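Local coordinates for protein pyridoxamine 5-phosphate-dependent dehydrase (Escherichia coli, PDB 3B8X) that removes the C3'-hydroxyl group from GDP-4-keto-6-deoxy-D-mannose by a combined transamination and deoxygenation, a step in the biosynthesis of the O-antigen sugar L-colitose, at residues Gly218-Leu223 with Lys228-Lys233; Tyr208-Cys213 with Phe244-Tyr249; Ile111-Ile116 with Gln296-Ser301. The protein carries 1 engineered substitution. One frame throughout, in Å; residues are numbered along the deposited sequence.

How the interactions relate
Interactions 1 and 2 are neighbours, with centres about 8 Å apart, and both touch the second subunit; interaction 3 lies on the opposite side of the chain's centre, its centre about 41 Å from that of interaction 1 and 35 Å from that of interaction 2. Interaction 2 is buried and wholly apolar. Interaction 1, nested in sequence within the loop that interaction 2 closes, is partly buried and joins a lysine-held turn to the nucleotide-sugar site. The two meet where G218 O approaches V245 N and K228 N approaches H209 ND1, both probable hydrogen bonds. Interaction 3 is a surface contact between two loops, built on one backbone bond, carbons set against polar side-chain atoms, and a bridging water.

Interaction 1 (Gly218-Leu223 with Lys228-Lys233); sequences GWTRNL and KVTGVK. With G4M ([(2R,3S,4R,5R)-5-(2-amino-6-oxo-1,6-dihydro-9H-purin-9-yl)-3,4-dihydroxytetrahydrofuran-2-yl]methyl (2R,3S,4S,5S,6R)-3,4-dihydroxy-5-[({3-hydroxy-2-methyl-5-[(phosphonooxy)methyl]pyridin-4-yl}methyl)amino]-6-methyltetrahydro-2H-pyran-2-yl dihydrogen diphosphate), chain G.
K233 reaches across to the type I beta turn T220-L223 and grips it by two carbonyl oxygens. Its NZ donates to T220 O at 2.9 Å and to L223 O at 2.8 Å, while water 1 accepts from the same ammonium and donates to T220 OG1. CD lies beside L223 CB, and a bend about CG-CD (chi3 42°) swings CE and NZ round to the two carbonyls. The ammonium stands 37° out of the T220 carbonyl plane; L223 N, which closes the turn, meets T220 O from the other face. T220 OG1 also bonds to E240. Beside this polar end lies a small apolar patch: T220 CG2 meets T230 CG2 at 3.9 Å, the two threonines crossing at about a right angle, and L223 directs CD1 at V229 CB (4.1 Å), again nearly perpendicular.

On the far side of the turn R221 leaves the backbone away from 228-233, and its guanidinium meets the bound adduct of GDP-perosamine and cofactor. R221 CG lies over the centre of the W219 ring, 3.6 Å above the plane, and W219 CZ3 in turn sits over the centre of the guanidinium. W219 NE1 makes a long, weak bond to N222 OD1. R221 NH1 donates to both phosphates, to O1P of G4M at 2.9 Å and more distantly to O4P. O4P lies in the guanidinium plane at its edge; NH2 also approaches it, although the position of NH2 is less sure. R221 NE bonds to S241 O, a bond that, with those to the phosphates, should limit rotation of the group.

The chemistry is consistent with K233 steadying the turn that carries R221, whose positive charge probably offsets the negative charge of the diphosphate, with W219 and S241 as its second shell.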
loop_
_atom_site.group_PDB
_atom_site.type_symbol
_atom_site.label_atom_id
_atom_site.label_comp_id
_atom_site.label_asym_id
_atom_site.label_seq_id
_atom_site.Cartn_x
_atom_site.Cartn_y
_atom_site.Cartn_z
ATOM N N GLY B 218 -3.580 -5.032 10.811
ATOM C CA GLY B 218 -3.812 -4.597 12.175
ATOM C C GLY B 218 -4.044 -5.788 13.096
ATOM O O GLY B 218 -4.593 -5.664 14.171
ATOM N N TRP B 219 -3.624 -6.964 12.655
ATOM C CA TRP B 219 -3.819 -8.170 13.430
ATOM C C TRP B 219 -2.588 -8.512 14.271
ATOM O O TRP B 219 -1.575 -7.804 14.263
ATOM C CB TRP B 219 -4.241 -9.323 12.508
ATOM C CG TRP B 219 -3.125 -9.821 11.527
ATOM C CD1 TRP B 219 -1.770 -9.569 11.552
ATOM C CD2 TRP B 219 -3.350 -10.643 10.379
ATOM N NE1 TRP B 219 -1.143 -10.262 10.525
ATOM C CE2 TRP B 219 -2.090 -10.949 9.823
ATOM C CE3 TRP B 219 -4.491 -11.281 9.866
ATOM C CZ2 TRP B 219 -1.955 -11.778 8.717
ATOM C CZ3 TRP B 219 -4.342 -12.155 8.808
ATOM C CH2 TRP B 219 -3.093 -12.358 8.225
ATOM N N THR B 220 -2.680 -9.575 15.051
ATOM C CA THR B 220 -1.579 -9.877 15.932
ATOM C C THR B 220 -0.682 -10.992 15.437
ATOM O O THR B 220 0.225 -11.404 16.123
ATOM C CB THR B 220 -2.124 -10.320 17.273
ATOM O OG1 THR B 220 -2.900 -11.510 17.068
ATOM C CG2 THR B 220 -3.019 -9.205 17.857
ATOM N N ARG B 221 -0.930 -11.480 14.236
ATOM C CA ARG B 221 -0.180 -12.620 13.773
ATOM C C ARG B 221 1.328 -12.509 13.785
ATOM O O ARG B 221 2.023 -13.507 13.926
ATOM C CB ARG B 221 -0.599 -12.967 12.358
ATOM C CG ARG B 221 -1.952 -13.585 12.331
ATOM C CD ARG B 221 -2.079 -14.565 11.186
ATOM N NE ARG B 221 -3.489 -14.865 10.973
ATOM C CZ ARG B 221 -3.964 -15.404 9.861
ATOM N NH1 ARG B 221 -3.141 -15.751 8.884
ATOM N NH2 ARG B 221 -5.256 -15.629 9.756
ATOM N N ASN B 222 1.837 -11.332 13.469
ATOM C CA ASN B 222 3.267 -11.184 13.287
ATOM C C ASN B 222 3.889 -10.631 14.515
ATOM O O ASN B 222 5.066 -10.325 14.498
ATOM C CB ASN B 222 3.596 -10.294 12.080
ATOM C CG ASN B 222 3.039 -10.841 10.806
ATOM O OD1 ASN B 222 2.278 -10.187 10.083
ATOM N ND2 ASN B 222 3.429 -12.066 10.510
ATOM N N LEU B 223 3.080 -10.500 15.560
ATOM C CA LEU B 223 3.560 -10.028 16.843
ATOM C C LEU B 223 4.024 -11.256 17.657
ATOM O O LEU B 223 3.471 -12.361 17.543
ATOM C CB LEU B 223 2.409 -9.385 17.588
ATOM C CG LEU B 223 1.897 -8.073 17.011
ATOM C CD1 LEU B 223 0.728 -7.599 17.865
ATOM C CD2 LEU B 223 3.027 -7.061 17.058
ATOM N N LYS B 228 4.632 -5.224 22.649
ATOM C CA LYS B 228 4.200 -3.929 23.165
ATOM C C LYS B 228 2.820 -3.490 22.758
ATOM O O LYS B 228 2.354 -2.425 23.194
ATOM C CB LYS B 228 5.189 -2.872 22.670
ATOM C CG LYS B 228 6.574 -2.914 23.342
ATOM C CD LYS B 228 6.864 -4.206 24.088
ATOM C CE LYS B 228 8.037 -4.021 25.050
ATOM N NZ LYS B 228 7.629 -4.124 26.483
ATOM N N VAL B 229 2.174 -4.236 21.873
ATOM C CA VAL B 229 0.894 -3.740 21.400
ATOM C C VAL B 229 -0.229 -4.324 22.202
ATOM O O VAL B 229 -1.164 -3.624 22.582
ATOM C CB VAL B 229 0.613 -4.047 19.855
ATOM C CG1 VAL B 229 -0.731 -3.459 19.454
ATOM C CG2 VAL B 229 1.752 -3.453 18.969
ATOM N N THR B 230 -0.179 -5.629 22.397
ATOM C CA THR B 230 -1.270 -6.263 23.107
ATOM C C THR B 230 -0.746 -6.859 24.407
ATOM O O THR B 230 -1.495 -7.467 25.171
ATOM C CB THR B 230 -1.859 -7.393 22.263
ATOM O OG1 THR B 230 -0.898 -8.452 22.225
ATOM C CG2 THR B 230 -2.154 -6.896 20.836
ATOM N N GLY B 231 0.536 -6.644 24.680
ATOM C CA GLY B 231 1.079 -7.110 25.933
ATOM C C GLY B 231 1.364 -8.583 25.872
ATOM O O GLY B 231 2.516 -8.996 25.691
ATOM N N VAL B 232 0.325 -9.391 26.047
ATOM C CA VAL B 232 0.537 -10.833 25.988
ATOM C C VAL B 232 -0.485 -11.548 25.131
ATOM O O VAL B 232 -1.681 -11.426 25.380
ATOM C CB VAL B 232 0.632 -11.477 27.393
ATOM C CG1 VAL B 232 0.838 -13.005 27.257
ATOM C CG2 VAL B 232 1.801 -10.866 28.144
ATOM N N LYS B 233 -0.003 -12.291 24.137
ATOM C CA LYS B 233 -0.888 -13.004 23.229
ATOM C C LYS B 233 -1.555 -14.219 23.877
ATOM O O LYS B 233 -0.991 -14.823 24.778
ATOM C CB LYS B 233 -0.158 -13.352 21.910
ATOM C CG LYS B 233 0.127 -12.099 21.033
ATOM C CD LYS B 233 0.945 -12.354 19.771
ATOM C CE LYS B 233 0.501 -13.599 19.100
ATOM N NZ LYS B 233 0.981 -13.694 17.714
HETATM O OP3 G4M G . -6.021 -9.887 1.930
HETATM P PL G4M G . -6.256 -8.651 0.939
HETATM O OP1 G4M G . -5.450 -7.381 1.402
HETATM O OP2 G4M G . -5.899 -9.005 -0.585
HETATM O OP4 G4M G . -7.821 -8.297 0.850
HETATM C C5B G4M G . -8.288 -7.718 2.053
HETATM C C5L G4M G . -9.768 -8.058 2.255
HETATM C C6L G4M G . -10.735 -7.063 2.173
HETATM N N1L G4M G . -12.042 -7.301 2.363
HETATM C C2L G4M G . -12.471 -8.483 2.761
HETATM C C2A G4M G . -13.961 -8.631 3.052
HETATM C C3L G4M G . -11.562 -9.558 2.895
HETATM O O3L G4M G . -11.982 -10.776 3.316
HETATM C C4L G4M G . -10.180 -9.343 2.633
HETATM C C4A G4M G . -9.238 -10.364 2.819
HETATM N N4A G4M G . -9.646 -11.568 3.205
HETATM C C4G G4M G . -8.764 -12.635 3.247
HETATM C C5G G4M G . -9.029 -13.535 4.458
HETATM C C6G G4M G . -10.494 -13.969 4.438
HETATM O O5G G4M G . -8.208 -14.696 4.323
HETATM C C3G G4M G . -7.294 -12.184 3.245
HETATM O O3G G4M G . -6.694 -12.573 1.997
HETATM C C2G G4M G . -6.549 -12.809 4.452
HETATM O O2G G4M G . -5.132 -12.559 4.356
HETATM C C1G G4M G . -6.839 -14.331 4.600
HETATM O O1G G4M G . -6.534 -14.762 5.938
HETATM P P2 G4M G . -5.780 -16.142 5.675
HETATM O O3P G4M G . -6.669 -17.158 4.795
HETATM O O4P G4M G . -5.551 -16.806 7.114
HETATM O OPP G4M G . -4.399 -15.806 4.902
HETATM P P G4M G . -3.270 -16.897 5.309
HETATM O O1P G4M G . -3.536 -17.643 6.714
HETATM O O2P G4M G . -1.887 -16.082 5.438
HETATM O "O5'" G4M G . -3.068 -17.987 4.113
HETATM C "C5'" G4M G . -4.194 -18.856 4.004
HETATM C "C4'" G4M G . -3.720 -20.305 3.816
HETATM O "O4'" G4M G . -2.967 -20.467 2.578
HETATM C "C3'" G4M G . -2.767 -20.721 4.977
HETATM O "O3'" G4M G . -2.935 -22.097 5.328
HETATM C "C2'" G4M G . -1.365 -20.434 4.394
HETATM O "O2'" G4M G . -0.403 -21.376 4.892
HETATM C "C1'" G4M G . -1.578 -20.689 2.895
HETATM N N9 G4M G . -0.714 -19.816 2.103
HETATM C C8 G4M G . -0.754 -18.451 2.081
HETATM N N7 G4M G . 0.164 -18.029 1.248
HETATM C C4 G4M G . 0.255 -20.249 1.263
HETATM C C5 G4M G . 0.818 -19.098 0.706
HETATM C C6 G4M G . 1.856 -19.260 -0.242
HETATM O O6 G4M G . 2.367 -18.308 -0.791
HETATM N N3 G4M G . 0.700 -21.447 0.914
HETATM C C2 G4M G . 1.669 -21.582 0.042
HETATM N N1 G4M G . 2.253 -20.508 -0.550
HETATM N N2 G4M G . 2.091 -22.838 -0.299
HETATM O O HOH W 1 -1.384 -14.169 16.512
#

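Interaction 2 (Tyr208-Cys213 with Phe244-Tyr249); sequences YHILLC and FVLPGY
C213 directs its sulfur into the loop 244-249, and the tight part of the contact is built round that atom. SG lies anti to the backbone N (chi1 176°), which carries it off the helix to a position between two side chains: V245 CG2 and L246 CB each approach SG at 3.7 Å. L246 continues along the sulfur with CG and then one methyl, CD1, 3.9 Å from SG. No hydrogen bond crosses between the segments; the grip is van der Waals packing of sulfur and aliphatic carbons.

The looser part lies one helical turn back. I210 CG2 meets L246 CD1 at 4.1 Å, the two side chains crossing at about a right angle, and this methyl pair is the isoleucine's sole touch on the loop. V245 is the more solvent-exposed margin: partly exposed, it offers CG2 alone to the cysteine, whereas L246 and C213 are buried. L246 CD1 thus bridges both halves, touching the sulfur and the I210 methyl.

The contact joins the I210/C213 side of helix 205-214 to the loop between helices 237-241 and 255-286. The loop is also tied by backbone bonds, V245 to G218 and Y249 to I214 and H217, which hold it along the exit of the helix. I210 and L211 also pack on helix 58-68, and L211 and L212 on strand 51-55, an edge strand, within this chain, of the large mixed sheet of the aspartate aminotransferase-like (fold type I) PLP enzymes. L246 packs on Y349 of the second subunit, so the loop lies between helix 205-214 and that subunit.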
loop_
_atom_site.group_PDB
_atom_site.type_symbol
_atom_site.label_atom_id
_atom_site.label_comp_id
_atom_site.label_asym_id
_atom_site.label_seq_id
_atom_site.Cartn_x
_atom_site.Cartn_y
_atom_site.Cartn_z
ATOM N N TYR B 208 8.565 -0.682 16.589
ATOM C CA TYR B 208 8.798 -1.929 15.847
ATOM C C TYR B 208 7.553 -2.825 15.890
ATOM O O TYR B 208 6.989 -3.221 14.880
ATOM C CB TYR B 208 9.934 -2.684 16.527
ATOM C CG TYR B 208 10.232 -4.003 15.865
ATOM C CD1 TYR B 208 10.281 -4.096 14.474
ATOM C CD2 TYR B 208 10.463 -5.163 16.602
ATOM C CE1 TYR B 208 10.551 -5.294 13.808
ATOM C CE2 TYR B 208 10.710 -6.391 15.940
ATOM C CZ TYR B 208 10.784 -6.439 14.554
ATOM O OH TYR B 208 11.077 -7.602 13.882
ATOM N N HIS B 209 7.067 -3.124 17.081
ATOM C CA HIS B 209 5.859 -3.920 17.165
ATOM C C HIS B 209 4.658 -3.220 16.524
ATOM O O HIS B 209 3.869 -3.870 15.834
ATOM C CB HIS B 209 5.601 -4.307 18.639
ATOM C CG HIS B 209 6.619 -5.273 19.163
ATOM N ND1 HIS B 209 6.713 -5.636 20.495
ATOM C CD2 HIS B 209 7.604 -5.942 18.517
ATOM C CE1 HIS B 209 7.702 -6.504 20.635
ATOM N NE2 HIS B 209 8.264 -6.698 19.453
ATOM N N ILE B 210 4.529 -1.903 16.702
ATOM C CA ILE B 210 3.381 -1.213 16.107
ATOM C C ILE B 210 3.470 -1.362 14.601
ATOM O O ILE B 210 2.470 -1.560 13.908
ATOM C CB ILE B 210 3.352 0.292 16.431
ATOM C CG1 ILE B 210 2.900 0.546 17.889
ATOM C CG2 ILE B 210 2.379 0.979 15.514
ATOM C CD1 ILE B 210 3.298 1.945 18.505
ATOM N N LEU B 211 4.679 -1.287 14.100
ATOM C CA LEU B 211 4.881 -1.400 12.654
ATOM C C LEU B 211 4.462 -2.789 12.174
ATOM O O LEU B 211 3.764 -2.927 11.164
ATOM C CB LEU B 211 6.339 -1.108 12.248
ATOM C CG LEU B 211 6.689 0.380 12.458
ATOM C CD1 LEU B 211 8.192 0.644 12.462
ATOM C CD2 LEU B 211 6.017 1.290 11.383
ATOM N N LEU B 212 4.877 -3.818 12.907
ATOM C CA LEU B 212 4.553 -5.199 12.535
ATOM C C LEU B 212 3.059 -5.453 12.489
ATOM O O LEU B 212 2.573 -6.260 11.678
ATOM C CB LEU B 212 5.177 -6.178 13.507
ATOM C CG LEU B 212 6.712 -6.231 13.482
ATOM C CD1 LEU B 212 7.139 -7.107 14.637
ATOM C CD2 LEU B 212 7.208 -6.788 12.165
ATOM N N CYS B 213 2.332 -4.777 13.372
ATOM C CA CYS B 213 0.874 -4.907 13.405
ATOM C C CYS B 213 0.173 -4.173 12.255
ATOM O O CYS B 213 -0.693 -4.726 11.582
ATOM C CB CYS B 213 0.383 -4.336 14.744
ATOM S SG CYS B 213 -1.432 -4.278 14.974
ATOM N N PHE B 244 -8.071 -8.169 15.660
ATOM C CA PHE B 244 -7.715 -6.887 15.049
ATOM C C PHE B 244 -7.581 -5.778 16.088
ATOM O O PHE B 244 -8.552 -5.449 16.760
ATOM C CB PHE B 244 -8.805 -6.568 14.032
ATOM C CG PHE B 244 -8.806 -7.505 12.873
ATOM C CD1 PHE B 244 -9.916 -8.292 12.583
ATOM C CD2 PHE B 244 -7.672 -7.633 12.084
ATOM C CE1 PHE B 244 -9.946 -9.138 11.468
ATOM C CE2 PHE B 244 -7.682 -8.513 10.967
ATOM C CZ PHE B 244 -8.827 -9.265 10.669
ATOM N N VAL B 245 -6.395 -5.180 16.191
ATOM C CA VAL B 245 -6.073 -4.217 17.264
ATOM C C VAL B 245 -5.607 -2.794 17.021
ATOM O O VAL B 245 -5.620 -1.981 17.956
ATOM C CB VAL B 245 -5.110 -4.879 18.301
ATOM C CG1 VAL B 245 -5.722 -6.202 18.773
ATOM C CG2 VAL B 245 -3.718 -5.191 17.677
ATOM N N LEU B 246 -5.137 -2.489 15.814
ATOM C CA LEU B 246 -4.737 -1.128 15.447
ATOM C C LEU B 246 -5.299 -0.904 14.032
ATOM O O LEU B 246 -5.350 -1.869 13.244
ATOM C CB LEU B 246 -3.206 -1.010 15.425
ATOM C CG LEU B 246 -2.632 -0.897 16.831
ATOM C CD1 LEU B 246 -1.157 -0.811 16.693
ATOM C CD2 LEU B 246 -3.172 0.311 17.618
ATOM N N PRO B 247 -5.733 0.319 13.716
ATOM C CA PRO B 247 -6.225 0.627 12.363
ATOM C C PRO B 247 -5.026 0.664 11.400
ATOM O O PRO B 247 -4.393 1.691 11.224
ATOM C CB PRO B 247 -6.897 2.017 12.506
ATOM C CG PRO B 247 -6.696 2.450 13.969
ATOM C CD PRO B 247 -5.661 1.514 14.581
ATOM N N GLY B 248 -4.732 -0.462 10.755
ATOM C CA GLY B 248 -3.593 -0.547 9.838
ATOM C C GLY B 248 -3.926 -0.737 8.336
ATOM O O GLY B 248 -5.009 -0.352 7.825
ATOM N N TYR B 249 -2.997 -1.383 7.648
ATOM C CA TYR B 249 -3.154 -1.570 6.200
ATOM C C TYR B 249 -2.659 -2.947 5.883
ATOM O O TYR B 249 -2.197 -3.676 6.744
ATOM C CB TYR B 249 -2.147 -0.602 5.493
ATOM C CG TYR B 249 -2.421 0.871 5.786
ATOM C CD1 TYR B 249 -1.813 1.524 6.880
ATOM C CD2 TYR B 249 -3.341 1.592 5.011
ATOM C CE1 TYR B 249 -2.154 2.870 7.190
ATOM C CE2 TYR B 249 -3.713 2.934 5.337
ATOM C CZ TYR B 249 -3.086 3.587 6.415
ATOM O OH TYR B 249 -3.391 4.926 6.716
#

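Interaction 3 (Ile111-Ile116 with Gln296-Ser301); sequences INTLNI and QETGES
N112 and Q296 are joined by one backbone hydrogen bond, Q296 N donating to N112 O at 2.8 Å and nearly straight (171°), although the N-H comes 48° out of the carbonyl plane. One residue on, the chain forms an ST turn: T113 OG1 accepts from N115 N at 3.0 Å. A weak CA-H...O contact from T113 CA to Q296 O (3.5 Å) lies beside the backbone bond; of the two loops, one follows strand 103-107 of the large mixed sheet and the other strand 292-293 of the small antiparallel sheet.

With chi1 of T113 at 66°, OG1 sits between the backbone N and the carbonyl carbon, turned to the ST turn, while CG2 faces the second loop. That methyl touches two polar side chains, Q296 OE1 and T298 OG1, each at 3.7 Å. T113 and Q296 lie side by side and point the same way, whereas T298 meets T113 at a slant. Q296 has CG anti to the backbone N (chi1 172°) and is extended beyond it, with NE2 3.8 Å from N112 CB.

Polar groups round the contact have further partners. N140 serves both loops: its side-chain amide nitrogen donates to the carbonyls of T113 and Q296, and its side-chain oxygen accepts from T298 N. E297 turns away from 111-116; its OE2 forms a salt bridge with R276 and, by its anti lone pair, takes the N-H of S301. At the far end of the contact a water links the two loops, accepting from N115 ND2 at 3.2 Å and donating to T298 OG1 at 2.6 Å.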
loop_
_atom_site.group_PDB
_atom_site.type_symbol
_atom_site.label_atom_id
_atom_site.label_comp_id
_atom_site.label_asym_id
_atom_site.label_seq_id
_atom_site.Cartn_x
_atom_site.Cartn_y
_atom_site.Cartn_z
ATOM N N ILE B 111 20.084 25.928 -1.209
ATOM C CA ILE B 111 20.257 25.732 -2.654
ATOM C C ILE B 111 21.546 24.984 -2.972
ATOM O O ILE B 111 21.711 24.459 -4.079
ATOM C CB ILE B 111 20.240 27.098 -3.418
ATOM C CG1 ILE B 111 19.841 26.921 -4.869
ATOM C CG2 ILE B 111 21.559 27.804 -3.206
ATOM C CD1 ILE B 111 18.389 26.538 -5.034
ATOM N N ASN B 112 22.459 24.939 -2.008
ATOM C CA ASN B 112 23.698 24.217 -2.238
ATOM C C ASN B 112 23.570 22.745 -1.893
ATOM O O ASN B 112 23.900 21.877 -2.717
ATOM C CB ASN B 112 24.817 24.864 -1.457
ATOM C CG ASN B 112 25.285 26.115 -2.133
ATOM O OD1 ASN B 112 25.828 26.038 -3.232
ATOM N ND2 ASN B 112 24.973 27.263 -1.559
ATOM N N THR B 113 23.147 22.457 -0.661
ATOM C CA THR B 113 22.982 21.063 -0.255
ATOM C C THR B 113 21.722 20.368 -0.773
ATOM O O THR B 113 21.678 19.129 -0.812
ATOM C CB THR B 113 22.916 20.909 1.228
ATOM O OG1 THR B 113 21.723 21.529 1.698
ATOM C CG2 THR B 113 24.127 21.527 1.855
ATOM N N LEU B 114 20.721 21.182 -1.131
ATOM C CA LEU B 114 19.388 20.755 -1.587
ATOM C C LEU B 114 18.561 20.282 -0.438
ATOM O O LEU B 114 17.395 19.959 -0.628
ATOM C CB LEU B 114 19.423 19.652 -2.661
ATOM C CG LEU B 114 20.264 19.943 -3.918
ATOM C CD1 LEU B 114 19.986 18.848 -4.936
ATOM C CD2 LEU B 114 19.982 21.356 -4.465
ATOM N N ASN B 115 19.154 20.287 0.755
ATOM C CA ASN B 115 18.430 19.886 1.985
ATOM C C ASN B 115 17.855 21.106 2.721
ATOM O O ASN B 115 18.076 22.258 2.281
ATOM C CB ASN B 115 19.318 19.019 2.883
ATOM C CG ASN B 115 19.569 17.641 2.290
ATOM O OD1 ASN B 115 18.756 17.111 1.541
ATOM N ND2 ASN B 115 20.708 17.076 2.599
ATOM N N ILE B 116 17.022 20.847 3.735
ATOM C CA ILE B 116 16.343 21.902 4.489
ATOM C C ILE B 116 17.374 22.956 4.961
ATOM O O ILE B 116 18.468 22.615 5.367
ATOM C CB ILE B 116 15.628 21.315 5.712
ATOM C CG1 ILE B 116 14.648 22.336 6.343
ATOM C CG2 ILE B 116 16.655 20.861 6.680
ATOM C CD1 ILE B 116 13.547 21.738 7.198
ATOM N N GLN B 296 26.316 20.551 -3.194
ATOM C CA GLN B 296 27.344 20.601 -2.174
ATOM C C GLN B 296 27.102 19.437 -1.242
ATOM O O GLN B 296 26.040 19.374 -0.596
ATOM C CB GLN B 296 27.227 21.854 -1.329
ATOM C CG GLN B 296 28.174 21.816 -0.135
ATOM C CD GLN B 296 27.999 23.042 0.751
ATOM O OE1 GLN B 296 27.591 22.936 1.913
ATOM N NE2 GLN B 296 28.236 24.219 0.181
ATOM N N GLU B 297 28.103 18.568 -1.144
ATOM C CA GLU B 297 28.048 17.385 -0.302
ATOM C C GLU B 297 28.163 17.628 1.203
ATOM O O GLU B 297 29.046 18.356 1.652
ATOM C CB GLU B 297 29.201 16.447 -0.692
ATOM C CG GLU B 297 29.182 15.122 0.088
ATOM C CD GLU B 297 30.149 14.135 -0.489
ATOM O OE1 GLU B 297 31.149 14.608 -1.059
ATOM O OE2 GLU B 297 29.913 12.910 -0.424
ATOM N N THR B 298 27.315 16.944 1.967
ATOM C CA THR B 298 27.371 16.943 3.442
ATOM C C THR B 298 27.760 15.485 3.825
ATOM O O THR B 298 27.332 14.546 3.162
ATOM C CB THR B 298 25.991 17.337 4.020
ATOM O OG1 THR B 298 25.727 18.696 3.657
ATOM C CG2 THR B 298 25.987 17.250 5.553
ATOM N N GLY B 299 28.654 15.283 4.803
ATOM C CA GLY B 299 29.108 13.927 5.181
ATOM C C GLY B 299 29.599 13.127 3.971
ATOM O O GLY B 299 30.385 13.615 3.149
ATOM N N GLU B 300 29.146 11.887 3.863
ATOM C CA GLU B 300 29.479 11.060 2.709
ATOM C C GLU B 300 28.204 10.698 1.938
ATOM O O GLU B 300 27.427 9.849 2.359
ATOM C CB GLU B 300 30.271 9.832 3.115
ATOM C CG GLU B 300 31.670 10.212 3.549
ATOM C CD GLU B 300 32.588 9.020 3.692
ATOM O OE1 GLU B 300 32.321 8.001 3.014
ATOM O OE2 GLU B 300 33.562 9.099 4.480
ATOM N N SER B 301 27.924 11.468 0.905
ATOM C CA SER B 301 26.713 11.270 0.125
ATOM C C SER B 301 26.726 9.950 -0.643
ATOM O O SER B 301 27.785 9.427 -0.998
ATOM C CB SER B 301 26.587 12.463 -0.840
ATOM O OG SER B 301 25.532 12.332 -1.766
HETATM O O HOH W 2 23.124 18.565 4.015
#